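Putative succinylglutamate desuccinylase / aspartoacylase (Shewanella amazonensis, PDB 3FMC) probably acts as a zinc-dependent hydrolase of the succinylglutamate desuccinylase/aspartoacylase family, cleaving ester-type bonds. Local coordinates at residues 43-48 against 244-249; 289-294 against 361-366; 317-322 against 332-337; 343-348 against 355-360. All blocks are in the same frame, centred on the assembly; numbering follows the deposited sequence.

Interaction 1: 43-48 against 244-249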
loop_
_atom_site.group_PDB
_atom_site.type_symbol
_atom_site.label_atom_id
_atom_site.label_comp_id
_atom_site.label_asym_id
_atom_site.label_seq_id
_atom_site.Cartn_x
_atom_site.Cartn_y
_atom_site.Cartn_z
ATOM N N HIS C 43 14.857 2.970 -8.997
ATOM C CA HIS C 43 13.385 3.020 -8.845
ATOM C C HIS C 43 12.844 1.667 -9.314
ATOM O O HIS C 43 13.014 1.265 -10.496
ATOM C CB HIS C 43 12.743 4.157 -9.608
ATOM C CG HIS C 43 13.008 5.502 -9.041
ATOM N ND1 HIS C 43 13.376 6.561 -9.827
ATOM C CD2 HIS C 43 12.971 5.972 -7.768
ATOM C CE1 HIS C 43 13.508 7.644 -9.078
ATOM N NE2 HIS C 43 13.295 7.309 -7.818
ATOM N N GLY C 44 12.261 0.920 -8.374
ATOM C CA GLY C 44 11.842 -0.486 -8.600
ATOM C C GLY C 44 11.010 -0.817 -9.844
ATOM O O GLY C 44 11.140 -1.886 -10.428
ATOM N N ALA C 45 10.082 0.062 -10.211
ATOM C CA ALA C 45 9.219 -0.151 -11.388
ATOM C C ALA C 45 9.942 0.095 -12.704
ATOM O O ALA C 45 9.436 -0.299 -13.744
ATOM C CB ALA C 45 8.006 0.763 -11.352
ATOM N N GLU C 46 11.120 0.709 -12.642
ATOM C CA GLU C 46 11.835 1.185 -13.850
ATOM C C GLU C 46 12.778 0.122 -14.365
ATOM O O GLU C 46 13.970 0.331 -14.455
ATOM C CB GLU C 46 12.509 2.533 -13.520
ATOM C CG GLU C 46 11.468 3.609 -13.072
ATOM C CD GLU C 46 12.040 4.944 -12.775
ATOM O OE1 GLU C 46 13.280 5.146 -12.996
ATOM O OE2 GLU C 46 11.241 5.851 -12.344
ATOM N N VAL C 47 12.186 -1.008 -14.736
ATOM C CA VAL C 47 12.929 -2.223 -15.027
ATOM C C VAL C 47 13.610 -2.260 -16.392
ATOM O O VAL C 47 14.497 -3.049 -16.587
ATOM C CB VAL C 47 12.057 -3.495 -14.782
ATOM C CG1 VAL C 47 11.677 -3.612 -13.254
ATOM C CG2 VAL C 47 10.798 -3.549 -15.671
ATOM N N GLN C 48 13.219 -1.393 -17.331
ATOM C CA GLN C 48 13.831 -1.455 -18.661
ATOM C C GLN C 48 15.347 -1.250 -18.639
ATOM O O GLN C 48 16.074 -1.758 -19.505
ATOM C CB GLN C 48 13.123 -0.454 -19.587
ATOM C CG GLN C 48 13.749 -0.343 -21.020
ATOM C CD GLN C 48 13.430 -1.479 -21.918
ATOM O OE1 GLN C 48 13.108 -2.592 -21.488
ATOM N NE2 GLN C 48 13.557 -1.228 -23.208
ATOM N N GLY C 244 12.025 5.564 -21.729
ATOM C CA GLY C 244 10.663 5.120 -22.016
ATOM C C GLY C 244 9.849 4.910 -20.762
ATOM O O GLY C 244 10.071 5.570 -19.742
ATOM N N SER C 245 8.926 3.963 -20.861
ATOM C CA SER C 245 7.932 3.762 -19.843
ATOM C C SER C 245 8.386 2.726 -18.817
ATOM O O SER C 245 9.213 1.855 -19.089
ATOM C CB SER C 245 6.618 3.400 -20.528
ATOM O OG SER C 245 6.137 4.486 -21.296
ATOM N N GLN C 246 7.786 2.793 -17.626
ATOM C CA GLN C 246 8.092 1.865 -16.538
ATOM C C GLN C 246 7.303 0.589 -16.723
ATOM O O GLN C 246 6.501 0.450 -17.666
ATOM C CB GLN C 246 7.662 2.508 -15.195
ATOM C CG GLN C 246 6.164 2.641 -15.033
ATOM C CD GLN C 246 5.803 3.504 -13.818
ATOM O OE1 GLN C 246 6.680 3.900 -13.069
ATOM N NE2 GLN C 246 4.546 3.884 -13.710
ATOM N N GLU C 247 7.521 -0.359 -15.809
ATOM C CA GLU C 247 6.808 -1.635 -15.752
ATOM C C GLU C 247 6.768 -2.386 -17.083
ATOM O O GLU C 247 5.743 -2.986 -17.464
ATOM C CB GLU C 247 5.361 -1.391 -15.278
ATOM C CG GLU C 247 5.250 -0.957 -13.848
ATOM C CD GLU C 247 5.644 -2.084 -12.897
ATOM O OE1 GLU C 247 5.940 -3.230 -13.361
ATOM O OE2 GLU C 247 5.627 -1.847 -11.730
ATOM N N ARG C 248 7.915 -2.378 -17.751
ATOM C CA ARG C 248 8.019 -2.975 -19.052
ATOM C C ARG C 248 9.447 -3.360 -19.369
ATOM O O ARG C 248 10.391 -2.683 -18.950
ATOM C CB ARG C 248 7.569 -1.958 -20.083
ATOM C CG ARG C 248 8.337 -0.703 -20.016
ATOM C CD ARG C 248 8.013 0.243 -21.140
ATOM N NE ARG C 248 8.841 0.062 -22.318
ATOM C CZ ARG C 248 10.056 0.582 -22.514
ATOM N NH1 ARG C 248 10.683 1.327 -21.593
ATOM N NH2 ARG C 248 10.646 0.338 -23.683
ATOM N N ILE C 249 9.573 -4.457 -20.116
ATOM C CA ILE C 249 10.854 -4.942 -20.644
ATOM C C ILE C 249 10.598 -5.061 -22.150
ATOM O O ILE C 249 9.602 -5.650 -22.551
ATOM C CB ILE C 249 11.219 -6.321 -20.117
ATOM C CG1 ILE C 249 11.529 -6.237 -18.604
ATOM C CG2 ILE C 249 12.428 -6.941 -20.897
ATOM C CD1 ILE C 249 12.752 -5.359 -18.206
HETATM O O HOH W 1 8.479 6.684 -13.390
HETATM O O HOH W 2 10.427 -0.336 -17.609
#
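Gln-48 lies over one face of the Arg-248 guanidinium, its amide plane turned 50° from that of the arginine. CG of Gln-48 is anti to its backbone N (chi1 176°), which sets it 3.5 Å from NH1 of Arg-248. Gln-48 NE2 and Arg-248 NH2 are close but both donors, so no bond joins them. Gln-48 OE1 instead accepts from Asp-250 N. Ser-245 O sits at the guanidinium edge, in plane, and takes a nearly straight bond of 3.0 Å from Arg-248 NH1 on a lone pair. NH2 of Arg-248 forms a salt bridge with Asp-253. Arg-248 has two modelled conformers; this is one. At the edge of the His-43 ring, ND1 makes a weak bond to Glu-46 OE1. OE1 is held more firmly by Thr-173 N. His-43 and Glu-46 belong to a loop that follows a strand of the catalytic domain. Together with His-172 they face a vacant point, consistent with the zinc site of this family. The neighbouring loop is tied on by Glu-247 N, which donates to Ala-45 O at 2.8 Å. CB of Ala-45 also meets OE2 of Glu-247 at 3.6 Å. OE2 is further held by Thr-88, and OE1 by Ser-349 of the second subunit. Val-47 crosses Ile-249 at about a right angle, Val-47 CG2 lying 3.7 Å from Ile-249 CD1. Water 2 links Gln-48 N to the carbonyls of Ser-245 and Arg-248.

Interaction 2: 289-294 against 361-366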
loop_
_atom_site.group_PDB
_atom_site.type_symbol
_atom_site.label_atom_id
_atom_site.label_comp_id
_atom_site.label_asym_id
_atom_site.label_seq_id
_atom_site.Cartn_x
_atom_site.Cartn_y
_atom_site.Cartn_z
ATOM N N ASN C 289 12.423 25.306 -17.484
ATOM C CA ASN C 289 11.314 25.324 -18.431
ATOM C C ASN C 289 10.554 23.987 -18.589
ATOM O O ASN C 289 9.678 23.846 -19.435
ATOM C CB ASN C 289 11.843 25.851 -19.763
ATOM C CG ASN C 289 12.257 27.294 -19.671
ATOM O OD1 ASN C 289 11.635 28.060 -18.936
ATOM N ND2 ASN C 289 13.316 27.677 -20.384
ATOM N N TYR C 290 10.894 23.026 -17.731
ATOM C CA TYR C 290 10.241 21.715 -17.659
ATOM C C TYR C 290 9.122 21.869 -16.622
ATOM O O TYR C 290 9.403 22.086 -15.437
ATOM C CB TYR C 290 11.264 20.640 -17.272
ATOM C CG TYR C 290 10.825 19.191 -17.394
ATOM C CD1 TYR C 290 10.044 18.750 -18.453
ATOM C CD2 TYR C 290 11.246 18.236 -16.451
ATOM C CE1 TYR C 290 9.662 17.398 -18.561
ATOM C CE2 TYR C 290 10.915 16.892 -16.571
ATOM C CZ TYR C 290 10.131 16.471 -17.630
ATOM O OH TYR C 290 9.781 15.142 -17.772
ATOM N N ARG C 291 7.887 21.848 -17.093
ATOM C CA ARG C 291 6.690 22.140 -16.312
ATOM C C ARG C 291 5.815 20.931 -15.984
ATOM O O ARG C 291 5.668 20.019 -16.795
ATOM C CB ARG C 291 5.828 23.125 -17.125
ATOM C CG ARG C 291 6.591 24.355 -17.642
ATOM C CD ARG C 291 7.267 25.140 -16.554
ATOM N NE ARG C 291 6.339 25.653 -15.535
ATOM C CZ ARG C 291 5.615 26.777 -15.642
ATOM N NH1 ARG C 291 5.674 27.536 -16.736
ATOM N NH2 ARG C 291 4.804 27.142 -14.644
ATOM N N LYS C 292 5.192 20.984 -14.814
ATOM C CA LYS C 292 4.298 19.961 -14.317
ATOM C C LYS C 292 2.865 20.482 -14.484
ATOM O O LYS C 292 2.507 21.562 -13.983
ATOM C CB LYS C 292 4.586 19.676 -12.845
ATOM C CG LYS C 292 5.983 19.161 -12.558
ATOM C CD LYS C 292 6.281 19.142 -11.078
ATOM C CE LYS C 292 7.705 18.849 -10.764
ATOM N NZ LYS C 292 7.955 18.711 -9.266
ATOM N N PHE C 293 2.083 19.727 -15.209
ATOM C CA PHE C 293 0.686 20.018 -15.423
ATOM C C PHE C 293 -0.174 19.112 -14.505
ATOM O O PHE C 293 -0.235 17.876 -14.690
ATOM C CB PHE C 293 0.300 19.865 -16.889
ATOM C CG PHE C 293 -1.129 20.254 -17.160
ATOM C CD1 PHE C 293 -1.459 21.579 -17.357
ATOM C CD2 PHE C 293 -2.148 19.317 -17.136
ATOM C CE1 PHE C 293 -2.803 21.960 -17.571
ATOM C CE2 PHE C 293 -3.479 19.697 -17.342
ATOM C CZ PHE C 293 -3.794 21.005 -17.557
ATOM N N HIS C 294 -0.850 19.734 -13.523
ATOM C CA HIS C 294 -1.702 19.016 -12.535
ATOM C C HIS C 294 -3.200 19.066 -12.886
ATOM O O HIS C 294 -3.680 20.053 -13.452
ATOM C CB HIS C 294 -1.465 19.595 -11.122
ATOM C CG HIS C 294 -0.021 19.592 -10.702
ATOM N ND1 HIS C 294 0.830 20.647 -10.956
ATOM C CD2 HIS C 294 0.728 18.661 -10.070
ATOM C CE1 HIS C 294 2.031 20.375 -10.485
ATOM N NE2 HIS C 294 2.002 19.175 -9.945
ATOM N N VAL C 361 5.921 18.525 -19.128
ATOM C CA VAL C 361 6.036 19.124 -20.442
ATOM C C VAL C 361 7.251 20.021 -20.582
ATOM O O VAL C 361 7.469 20.909 -19.767
ATOM C CB VAL C 361 4.751 19.984 -20.717
ATOM C CG1 VAL C 361 4.793 20.612 -22.123
ATOM C CG2 VAL C 361 3.513 19.129 -20.526
HETATM N N MSE C 362 8.099 19.773 -21.602
HETATM C CA MSE C 362 9.202 20.694 -21.868
HETATM C C MSE C 362 8.637 21.862 -22.658
HETATM O O MSE C 362 7.884 21.656 -23.623
HETATM C CB MSE C 362 10.305 20.028 -22.716
HETATM C CG MSE C 362 10.947 18.918 -21.994
HETATM SE SE MSE C 362 12.483 18.225 -23.019
HETATM C CE MSE C 362 12.969 16.742 -21.868
ATOM N N THR C 363 8.934 23.061 -22.200
ATOM C CA THR C 363 8.533 24.272 -22.863
ATOM C C THR C 363 9.825 25.024 -23.271
ATOM O O THR C 363 10.953 24.721 -22.791
ATOM C CB THR C 363 7.674 25.176 -21.943
ATOM O OG1 THR C 363 8.473 25.673 -20.860
ATOM C CG2 THR C 363 6.463 24.391 -21.423
ATOM N N LYS C 364 9.657 26.011 -24.156
ATOM C CA LYS C 364 10.812 26.832 -24.625
ATOM C C LYS C 364 11.926 25.889 -25.150
ATOM O O LYS C 364 13.126 26.063 -24.894
ATOM C CB LYS C 364 11.283 27.768 -23.536
ATOM C CG LYS C 364 10.147 28.752 -23.106
ATOM C CD LYS C 364 10.552 29.481 -21.847
ATOM C CE LYS C 364 9.601 30.629 -21.490
ATOM N NZ LYS C 364 8.222 30.240 -21.809
ATOM N N VAL C 365 11.481 24.941 -25.946
ATOM C CA VAL C 365 12.340 23.915 -26.521
ATOM C C VAL C 365 13.102 24.433 -27.733
ATOM O O VAL C 365 12.574 25.221 -28.527
ATOM C CB VAL C 365 11.493 22.685 -26.893
ATOM C CG1 VAL C 365 12.321 21.664 -27.667
ATOM C CG2 VAL C 365 10.856 22.064 -25.601
ATOM N N PHE C 366 14.351 24.003 -27.877
ATOM C CA PHE C 366 15.127 24.378 -29.041
ATOM C C PHE C 366 15.938 23.219 -29.537
ATOM O O PHE C 366 16.192 22.265 -28.805
ATOM C CB PHE C 366 16.032 25.528 -28.679
ATOM C CG PHE C 366 16.912 25.248 -27.545
ATOM C CD1 PHE C 366 18.222 24.783 -27.749
ATOM C CD2 PHE C 366 16.499 25.527 -26.229
ATOM C CE1 PHE C 366 19.072 24.574 -26.644
ATOM C CE2 PHE C 366 17.356 25.294 -25.119
ATOM C CZ PHE C 366 18.642 24.825 -25.350
HETATM O O HOH W 3 14.733 26.155 -22.592
HETATM O O HOH W 4 7.158 27.526 -19.226
#
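The antiparallel pairing of strands 290-294 and 357-363 brings Arg-291 opposite Val-361 and Tyr-290 opposite Met-362. Arg-291 N donates to Val-361 O at 2.9 Å, and Val-361 N returns a bond to Arg-291 O at 2.8 Å. The carbonyl of Asn-289 is gripped twice by Thr-363. OG1 of Thr-363 comes in on a lone pair at 2.6 Å from Asn-289 O, and the backbone N of Thr-363 approaches tilted out of the carbonyl plane. OG1 reaches this oxygen because it stands between the backbone N and carbonyl carbon of its own residue (chi1 67°). An alanine here would probably leave Asn-289 O with one donor fewer from this strand and water 4, which bridges OG1 to Arg-291 NH1, without its threonine mate. The sheet continues through strand 341-346 on the far side of 357-363. Trp-146 of the third subunit packs on Val-361 and Thr-363 and makes a cation-pi contact with Arg-291. On the Tyr-290 side of the sheet, ring atom CD1 touches CG of Met-362 (selenomethionine) at 3.7 Å. Lys-364 crosses Asn-289 at about a right angle, Lys-364 CD lying 3.4 Å from Asn-289 OD1. Lys-364 NZ forms a salt bridge with Glu-339.

Interaction 3: 317-322 against 332-337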
loop_
_atom_site.group_PDB
_atom_site.type_symbol
_atom_site.label_atom_id
_atom_site.label_comp_id
_atom_site.label_asym_id
_atom_site.label_seq_id
_atom_site.Cartn_x
_atom_site.Cartn_y
_atom_site.Cartn_z
ATOM N N LEU C 317 -5.084 18.159 -24.513
ATOM C CA LEU C 317 -4.162 17.348 -23.769
ATOM C C LEU C 317 -4.857 16.050 -23.313
ATOM O O LEU C 317 -4.300 14.961 -23.480
ATOM C CB LEU C 317 -3.641 18.155 -22.600
ATOM C CG LEU C 317 -2.440 17.654 -21.873
ATOM C CD1 LEU C 317 -1.242 17.610 -22.828
ATOM C CD2 LEU C 317 -2.196 18.571 -20.645
ATOM N N VAL C 318 -6.054 16.174 -22.722
ATOM C CA VAL C 318 -6.847 15.029 -22.300
ATOM C C VAL C 318 -8.344 15.343 -22.389
ATOM O O VAL C 318 -8.761 16.508 -22.381
ATOM C CB VAL C 318 -6.600 14.565 -20.789
ATOM C CG1 VAL C 318 -5.099 14.478 -20.407
ATOM C CG2 VAL C 318 -7.357 15.442 -19.765
ATOM N N ASN C 319 -9.122 14.281 -22.479
ATOM C CA ASN C 319 -10.551 14.360 -22.243
ATOM C C ASN C 319 -10.724 13.958 -20.780
ATOM O O ASN C 319 -10.120 12.993 -20.326
ATOM C CB ASN C 319 -11.327 13.448 -23.122
ATOM C CG ASN C 319 -11.421 13.976 -24.533
ATOM O OD1 ASN C 319 -11.545 15.181 -24.730
ATOM N ND2 ASN C 319 -11.304 13.099 -25.503
ATOM N N LEU C 320 -11.534 14.727 -20.074
ATOM C CA LEU C 320 -11.852 14.506 -18.664
ATOM C C LEU C 320 -13.347 14.109 -18.611
ATOM O O LEU C 320 -14.232 14.912 -18.894
ATOM C CB LEU C 320 -11.535 15.746 -17.839
ATOM C CG LEU C 320 -11.670 15.593 -16.320
ATOM C CD1 LEU C 320 -10.593 14.641 -15.793
ATOM C CD2 LEU C 320 -11.646 16.948 -15.608
ATOM N N LEU C 321 -13.587 12.855 -18.225
ATOM C CA LEU C 321 -14.894 12.221 -18.207
ATOM C C LEU C 321 -15.417 12.112 -16.778
ATOM O O LEU C 321 -14.736 11.606 -15.881
ATOM C CB LEU C 321 -14.797 10.835 -18.837
ATOM C CG LEU C 321 -16.064 9.982 -18.908
ATOM C CD1 LEU C 321 -17.107 10.622 -19.891
ATOM C CD2 LEU C 321 -15.707 8.512 -19.271
ATOM N N ARG C 322 -16.643 12.585 -16.594
ATOM C CA ARG C 322 -17.288 12.654 -15.273
ATOM C C ARG C 322 -18.707 12.096 -15.321
ATOM O O ARG C 322 -19.694 12.833 -15.557
ATOM C CB ARG C 322 -17.302 14.129 -14.800
ATOM C CG ARG C 322 -15.938 14.759 -14.444
ATOM C CD ARG C 322 -15.313 14.153 -13.207
ATOM N NE ARG C 322 -16.143 14.469 -12.042
ATOM C CZ ARG C 322 -15.908 15.440 -11.178
ATOM N NH1 ARG C 322 -14.807 16.156 -11.245
ATOM N NH2 ARG C 322 -16.801 15.676 -10.215
ATOM N N LEU C 332 -18.130 15.784 -19.832
ATOM C CA LEU C 332 -16.928 15.483 -20.638
ATOM C C LEU C 332 -16.360 16.798 -21.078
ATOM O O LEU C 332 -17.027 17.526 -21.798
ATOM C CB LEU C 332 -17.274 14.627 -21.858
ATOM C CG LEU C 332 -16.145 14.222 -22.822
ATOM C CD1 LEU C 332 -15.163 13.287 -22.150
ATOM C CD2 LEU C 332 -16.704 13.532 -24.057
ATOM N N THR C 333 -15.149 17.111 -20.626
ATOM C CA THR C 333 -14.476 18.369 -20.974
ATOM C C THR C 333 -13.074 18.099 -21.510
ATOM O O THR C 333 -12.527 17.010 -21.332
ATOM C CB THR C 333 -14.470 19.329 -19.767
ATOM O OG1 THR C 333 -13.818 18.730 -18.654
ATOM C CG2 THR C 333 -15.933 19.618 -19.325
ATOM N N VAL C 334 -12.496 19.092 -22.164
ATOM C CA VAL C 334 -11.141 18.967 -22.734
ATOM C C VAL C 334 -10.240 19.860 -21.923
ATOM O O VAL C 334 -10.571 21.007 -21.670
ATOM C CB VAL C 334 -11.082 19.418 -24.204
ATOM C CG1 VAL C 334 -9.689 19.301 -24.741
ATOM C CG2 VAL C 334 -12.023 18.580 -25.019
ATOM N N LEU C 335 -9.130 19.307 -21.435
ATOM C CA LEU C 335 -8.134 20.102 -20.747
ATOM C C LEU C 335 -7.035 20.348 -21.786
ATOM O O LEU C 335 -6.683 19.452 -22.569
ATOM C CB LEU C 335 -7.555 19.379 -19.544
ATOM C CG LEU C 335 -8.539 18.804 -18.528
ATOM C CD1 LEU C 335 -7.768 18.256 -17.358
ATOM C CD2 LEU C 335 -9.542 19.862 -18.085
ATOM N N ARG C 336 -6.482 21.556 -21.751
ATOM C CA ARG C 336 -5.460 21.987 -22.690
ATOM C C ARG C 336 -4.218 22.508 -22.011
ATOM O O ARG C 336 -4.267 22.981 -20.892
ATOM C CB ARG C 336 -6.009 23.097 -23.581
ATOM C CG ARG C 336 -7.217 22.685 -24.376
ATOM C CD ARG C 336 -7.946 23.880 -24.996
ATOM N NE ARG C 336 -9.255 23.442 -25.489
ATOM C CZ ARG C 336 -9.426 22.732 -26.594
ATOM N NH1 ARG C 336 -8.394 22.371 -27.329
ATOM N NH2 ARG C 336 -10.638 22.354 -26.961
ATOM N N LEU C 337 -3.064 22.333 -22.653
ATOM C CA LEU C 337 -1.825 22.863 -22.070
ATOM C C LEU C 337 -1.836 24.378 -22.188
ATOM O O LEU C 337 -2.340 24.931 -23.167
ATOM C CB LEU C 337 -0.535 22.354 -22.711
ATOM C CG LEU C 337 0.082 21.013 -22.307
ATOM C CD1 LEU C 337 1.558 21.155 -22.624
ATOM C CD2 LEU C 337 -0.072 20.655 -20.852
HETATM O O HOH W 5 -15.277 16.954 -17.181
#
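Val-318 and Leu-335 meet in the beta hairpin of strands 316-321 and 332-336, Val-318 CG2 to Leu-335 CD1 at 3.7 Å. CG2 of Val-318 stands between its own backbone N and carbonyl carbon, with CG1 beside the N (chi1 -46°). Leu-317 and Val-318 both face Leu-335, a classic beta bulge. Leu-335 O takes a bond of 2.8 Å from Leu-317 N and a weak one from Val-318 N. The Leu-317 side chain packs on Phe-293 and Tyr-359. That of Leu-337, modelled twice, crosses it at a slant, though their closest carbons are doubtfully short. An alanine in place of Leu-317 would probably open a gap between Phe-293 and Leu-337. Asn-319 and Val-334 lie side by side, Asn-319 OD1 to Val-334 CG2 at 3.4 Å, while ND2 of Asn-319 bonds Glu-302. Leu-320 and Thr-333 also run alongside each other, Leu-320 CB to Thr-333 OG1 at 3.8 Å. Water 5 joins Thr-333 OG1 to Leu-320 O. Tyr-54 of the second subunit packs on Leu-321 and Leu-332. The hairpin therefore carries apolar contacts on both faces, and the side chains of Asn-319 and Thr-333 bond to a glutamate and a water rather than to each other.

Interaction 4: 343-348 against 355-360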
loop_
_atom_site.group_PDB
_atom_site.type_symbol
_atom_site.label_atom_id
_atom_site.label_comp_id
_atom_site.label_asym_id
_atom_site.label_seq_id
_atom_site.Cartn_x
_atom_site.Cartn_y
_atom_site.Cartn_z
ATOM N N PRO C 343 5.059 17.310 -24.489
ATOM C CA PRO C 343 4.740 16.397 -23.381
ATOM C C PRO C 343 5.741 15.249 -23.395
ATOM O O PRO C 343 5.946 14.620 -24.451
ATOM C CB PRO C 343 3.309 15.937 -23.703
ATOM C CG PRO C 343 3.137 16.178 -25.111
ATOM C CD PRO C 343 3.956 17.381 -25.463
ATOM N N ILE C 344 6.425 15.046 -22.263
ATOM C CA ILE C 344 7.439 13.977 -22.129
ATOM C C ILE C 344 6.842 12.718 -21.524
ATOM O O ILE C 344 7.133 11.578 -21.927
ATOM C CB ILE C 344 8.655 14.484 -21.275
ATOM C CG1 ILE C 344 9.358 15.665 -21.969
ATOM C CG2 ILE C 344 9.631 13.363 -20.960
ATOM C CD1 ILE C 344 9.789 15.375 -23.437
ATOM N N LEU C 345 5.972 12.923 -20.544
ATOM C CA LEU C 345 5.418 11.787 -19.814
ATOM C C LEU C 345 4.068 12.192 -19.238
ATOM O O LEU C 345 3.789 13.389 -19.051
ATOM C CB LEU C 345 6.405 11.357 -18.695
ATOM C CG LEU C 345 6.804 12.389 -17.626
ATOM C CD1 LEU C 345 5.738 12.428 -16.480
ATOM C CD2 LEU C 345 8.170 12.201 -16.984
ATOM N N HIS C 346 3.262 11.184 -18.951
ATOM C CA HIS C 346 1.985 11.375 -18.306
ATOM C C HIS C 346 1.731 10.278 -17.269
ATOM O O HIS C 346 2.349 9.201 -17.262
ATOM C CB HIS C 346 0.823 11.532 -19.327
ATOM C CG HIS C 346 0.411 10.278 -20.051
ATOM N ND1 HIS C 346 -0.153 9.182 -19.415
ATOM C CD2 HIS C 346 0.393 9.990 -21.377
ATOM C CE1 HIS C 346 -0.465 8.270 -20.317
ATOM N NE2 HIS C 346 -0.176 8.742 -21.519
ATOM N N PHE C 347 0.729 10.555 -16.445
ATOM C CA PHE C 347 0.336 9.696 -15.339
ATOM C C PHE C 347 -0.042 8.343 -15.870
ATOM O O PHE C 347 -0.716 8.221 -16.913
ATOM C CB PHE C 347 -0.806 10.381 -14.587
ATOM C CG PHE C 347 -1.152 9.752 -13.260
ATOM C CD1 PHE C 347 -0.228 9.698 -12.239
ATOM C CD2 PHE C 347 -2.468 9.362 -13.007
ATOM C CE1 PHE C 347 -0.590 9.194 -10.989
ATOM C CE2 PHE C 347 -2.827 8.852 -11.777
ATOM C CZ PHE C 347 -1.881 8.762 -10.780
ATOM N N ALA C 348 0.324 7.303 -15.111
ATOM C CA ALA C 348 0.125 5.907 -15.532
ATOM C C ALA C 348 -1.242 5.314 -15.289
ATOM O O ALA C 348 -1.492 4.168 -15.671
ATOM C CB ALA C 348 1.204 5.028 -14.864
ATOM N N GLY C 355 -5.361 17.880 -8.584
ATOM C CA GLY C 355 -3.969 18.022 -8.229
ATOM C C GLY C 355 -3.052 16.879 -8.627
ATOM O O GLY C 355 -1.859 17.040 -8.567
ATOM N N THR C 356 -3.591 15.745 -9.082
ATOM C CA THR C 356 -2.734 14.657 -9.511
ATOM C C THR C 356 -1.906 15.149 -10.693
ATOM O O THR C 356 -2.422 15.878 -11.549
ATOM C CB THR C 356 -3.507 13.382 -9.873
ATOM O OG1 THR C 356 -4.346 13.022 -8.782
ATOM C CG2 THR C 356 -2.485 12.241 -10.165
ATOM N N GLU C 357 -0.615 14.814 -10.719
ATOM C CA GLU C 357 0.241 15.301 -11.806
ATOM C C GLU C 357 -0.102 14.531 -13.080
ATOM O O GLU C 357 0.143 13.330 -13.192
ATOM C CB GLU C 357 1.693 15.151 -11.453
ATOM C CG GLU C 357 2.674 15.720 -12.508
ATOM C CD GLU C 357 4.095 15.251 -12.262
ATOM O OE1 GLU C 357 4.776 15.719 -11.317
ATOM O OE2 GLU C 357 4.532 14.404 -13.039
ATOM N N LEU C 358 -0.674 15.238 -14.035
ATOM C CA LEU C 358 -1.100 14.631 -15.301
ATOM C C LEU C 358 0.038 14.476 -16.309
ATOM O O LEU C 358 0.188 13.405 -16.878
ATOM C CB LEU C 358 -2.262 15.402 -15.946
ATOM C CG LEU C 358 -3.668 15.135 -15.446
ATOM C CD1 LEU C 358 -4.615 16.212 -16.032
ATOM C CD2 LEU C 358 -4.135 13.698 -15.813
ATOM N N TYR C 359 0.816 15.520 -16.526
ATOM C CA TYR C 359 1.931 15.477 -17.460
ATOM C C TYR C 359 3.098 16.295 -16.984
ATOM O O TYR C 359 2.927 17.163 -16.150
ATOM C CB TYR C 359 1.522 16.126 -18.814
ATOM C CG TYR C 359 0.714 15.305 -19.828
ATOM C CD1 TYR C 359 -0.659 15.149 -19.704
ATOM C CD2 TYR C 359 1.318 14.771 -20.965
ATOM C CE1 TYR C 359 -1.408 14.443 -20.614
ATOM C CE2 TYR C 359 0.587 14.097 -21.907
ATOM C CZ TYR C 359 -0.779 13.934 -21.746
ATOM O OH TYR C 359 -1.526 13.241 -22.661
ATOM N N LYS C 360 4.292 15.949 -17.476
ATOM C CA LYS C 360 5.456 16.837 -17.444
ATOM C C LYS C 360 5.727 17.226 -18.923
ATOM O O LYS C 360 5.707 16.371 -19.829
ATOM C CB LYS C 360 6.656 16.248 -16.756
ATOM C CG LYS C 360 6.459 16.112 -15.246
ATOM C CD LYS C 360 7.772 15.661 -14.641
ATOM C CE LYS C 360 7.651 15.387 -13.238
ATOM N NZ LYS C 360 9.044 15.171 -12.761
#
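Leu-345 pairs with Lys-360 and His-346 with Tyr-359 where strands 341-346 and 357-363 run antiparallel. Ile-344 and Leu-345 both face Lys-360, which makes a classic beta bulge. A second bulge, at Leu-358 and Tyr-359, faces Phe-293 on the next strand.

Backbone bonds come first. Ile-344 N donates to Lys-360 O at 2.9 Å. Lys-360 N donates to Leu-345 O at 3.0 Å. Beyond the strand, Phe-347 N donates to Leu-358 O.

Two CH-pi contacts follow. His-346 CB sits over the centre of the Tyr-359 ring, 3.5 Å from the centroid and 7° off the normal. CG2 of Thr-356 covers the Phe-347 ring in the same way, 3.6 Å from its centroid, and the two side chains cross at about a right angle. The methyl is placed there by a first torsion that sets CG2 anti to the backbone N, while OG1 of Thr-356 bonds His-353 N. Ile-95 of the third subunit packs on this threonine and phenylalanine.

Apolar contacts add to these. CB of Pro-343 touches CD2 of Tyr-359 at 3.6 Å. Leu-345 and Lys-360 lie side by side, Leu-345 CD1 against Lys-360 CB at 3.9 Å.

The polar ends bond elsewhere. Tyr-359 OH bonds Gly-305 O, which probably fixes the ring under His-346 CB. The imidazole of His-346 stacks on Tyr-303, and its ND1 donates to Phe-347 O at 2.7 Å from above the carbonyl plane.

Overall arrangement
Interaction 1 closes first along the chain and lies at the probable zinc site. Interactions 3 and 4 follow, nested in that order in the loop closed by interaction 2. Interactions 2 and 4 share strand 357-363, their centres about 11 Å apart. Interaction 3 belongs to a separate four-stranded antiparallel sheet. Its centre is about 13 Å from that of interaction 4, and Val-318, Leu-317 and Leu-335 pack on Tyr-359 and Leu-358. Interaction 1 meets interaction 4 through Gln-246 and Ala-348, centres about 16 Å apart. Strands 341-346 and 357-363, with the loop at Ala-348, thus lie between the probable active-site loops and the sheet of interaction 3. Each contact also meets a neighbouring subunit.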